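Local atomic coordinates of putative Lipoprotein (Clostridium perfringens, PDB entry 5J7R), a protein that is of unknown function but, as a putative lipoprotein with a sporulation and spore germination domain, probably works anchored at the cell membrane. Residues T113-I118 with E155-L160. Residues are numbered along the deposited sequence; the frame is centred on the assembly and turned at random. Where two conformers were deposited one is given.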
# COMPACT_ATOMS: atom_id res chain seq x y z
N THR A 113 25.53 -0.93 -7.20
CA THR A 113 24.41 -0.01 -7.32
C THR A 113 23.27 -0.63 -8.10
O THR A 113 22.13 -0.66 -7.63
CB THR A 113 24.83 1.30 -8.00
OG1 THR A 113 25.72 2.02 -7.15
CG2 THR A 113 23.62 2.19 -8.30
N LEU A 114 23.57 -1.16 -9.29
CA LEU A 114 22.53 -1.78 -10.12
C LEU A 114 21.94 -3.03 -9.45
O LEU A 114 20.72 -3.24 -9.50
CB LEU A 114 23.08 -2.10 -11.52
CG LEU A 114 23.69 -0.90 -12.27
CD1 LEU A 114 24.15 -1.35 -13.66
CD2 LEU A 114 22.74 0.29 -12.39
N GLU A 115 22.78 -3.84 -8.81
CA GLU A 115 22.29 -5.03 -8.12
C GLU A 115 21.45 -4.64 -6.90
O GLU A 115 20.48 -5.33 -6.57
CB GLU A 115 23.44 -5.96 -7.70
CG GLU A 115 24.14 -6.64 -8.87
CD GLU A 115 25.28 -7.56 -8.45
OE1 GLU A 115 25.69 -7.51 -7.28
OE2 GLU A 115 25.80 -8.33 -9.30
N GLY A 116 21.82 -3.54 -6.23
CA GLY A 116 21.08 -3.05 -5.05
C GLY A 116 19.69 -2.53 -5.39
O GLY A 116 18.73 -2.79 -4.68
N ILE A 117 19.59 -1.80 -6.50
CA ILE A 117 18.32 -1.28 -6.97
C ILE A 117 17.41 -2.46 -7.35
O ILE A 117 16.27 -2.53 -6.92
CB ILE A 117 18.51 -0.29 -8.14
CG1 ILE A 117 19.30 0.93 -7.66
CG2 ILE A 117 17.16 0.18 -8.68
CD1 ILE A 117 19.73 1.88 -8.75
N ILE A 118 17.95 -3.39 -8.13
CA ILE A 118 17.19 -4.57 -8.57
C ILE A 118 16.74 -5.43 -7.40
O ILE A 118 15.58 -5.80 -7.33
CB ILE A 118 18.01 -5.43 -9.56
CG1 ILE A 118 18.11 -4.67 -10.89
CG2 ILE A 118 17.33 -6.78 -9.81
CD1 ILE A 118 18.95 -5.36 -11.94
N GLU A 155 19.85 -11.18 -14.03
CA GLU A 155 20.56 -12.03 -15.01
C GLU A 155 21.31 -11.25 -16.10
O GLU A 155 22.39 -11.66 -16.52
CB GLU A 155 19.57 -12.97 -15.71
CG GLU A 155 18.81 -13.91 -14.79
CD GLU A 155 19.72 -14.87 -14.05
OE1 GLU A 155 19.23 -15.59 -13.16
OE2 GLU A 155 20.93 -14.89 -14.35
N ASP A 156 20.72 -10.15 -16.54
CA ASP A 156 21.30 -9.32 -17.60
C ASP A 156 22.51 -8.46 -17.21
O ASP A 156 23.18 -7.97 -18.10
CB ASP A 156 20.21 -8.38 -18.13
CG ASP A 156 18.96 -9.12 -18.62
OD1 ASP A 156 19.08 -10.23 -19.19
OD2 ASP A 156 17.84 -8.58 -18.43
N ILE A 157 22.80 -8.29 -15.92
CA ILE A 157 23.91 -7.41 -15.49
C ILE A 157 25.30 -7.74 -16.06
O ILE A 157 25.94 -6.85 -16.62
CB ILE A 157 23.97 -7.25 -13.94
CG1 ILE A 157 22.68 -6.58 -13.44
CG2 ILE A 157 25.17 -6.39 -13.54
CD1 ILE A 157 22.59 -6.47 -11.93
N PRO A 158 25.78 -9.00 -15.92
CA PRO A 158 27.10 -9.33 -16.49
C PRO A 158 27.22 -9.06 -18.01
O PRO A 158 28.29 -8.65 -18.47
CB PRO A 158 27.25 -10.83 -16.19
CG PRO A 158 26.39 -11.06 -15.00
CD PRO A 158 25.22 -10.13 -15.15
N ASN A 159 26.13 -9.28 -18.74
CA ASN A 159 26.10 -9.06 -20.20
C ASN A 159 26.12 -7.59 -20.62
O ASN A 159 26.38 -7.28 -21.78
CB ASN A 159 24.84 -9.70 -20.80
CG ASN A 159 24.76 -11.20 -20.54
OD1 ASN A 159 25.68 -11.81 -20.01
ND2 ASN A 159 23.64 -11.80 -20.93
N LEU A 160 25.83 -6.69 -19.68
CA LEU A 160 25.79 -5.24 -19.97
C LEU A 160 27.08 -4.50 -19.65
O LEU A 160 27.11 -3.27 -19.70
CB LEU A 160 24.64 -4.60 -19.16
CG LEU A 160 23.23 -5.10 -19.49
CD1 LEU A 160 22.22 -4.60 -18.46
CD2 LEU A 160 22.81 -4.73 -20.91
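Ile157 points its side chain at helix 107-121 and meets Leu114, Glu115 and Ile118 with one methyl group, CD1. The helix is the connection of a beta-alpha-beta crossover in the sporulation and spore germination domain: it links the neighbouring parallel strands 92-97 and 129-134 and packs on the sheet. Segment 155-160 belongs to the long loop after strand 129-134; 155-159 have helical backbone angles without the regular helix bonds. It meets segment 113-118 through Ile157 alone, and the two segments bury a modest 161 Å² between them.

The tight part gathers around Ile157 CD1. Closest is the aliphatic stem of Glu115, which passes Ile157 at a slant and puts Glu115 CG 3.4 Å from Ile157 CD1. Ile118 and Ile157 reach toward each other tip to tip, with Ile118 CD1 3.8 Å from Ile157 CD1. Both chains are stretched at chi2 (177° in Ile118, 176° in Ile157), which carries each terminal methyl well out from its backbone. Leu114, one turn before Ile118, is a looser neighbour, its CB 4.4 Å from Ile157 CD1. Leu114 and Ile118 touch Ile132 and Ile130 of strand 129-134, respectively, and Ile118 also touches Phe152, while Ile157 and Phe146 cover Leu114 from the loop.

Toward solvent the character changes at the carboxylate end of Glu115, a partly exposed residue. The extended chain beyond CG takes the carboxylate onward; OE2 is hydrogen-bonded to Gln111 NE2, one turn earlier in the helix. Glu115 also packs on Ile42 of a second subunit. On the loop side, Leu160 N is weakly hydrogen-bonded to Asp156 O and more closely to Ile157 O, at 3.1 Å.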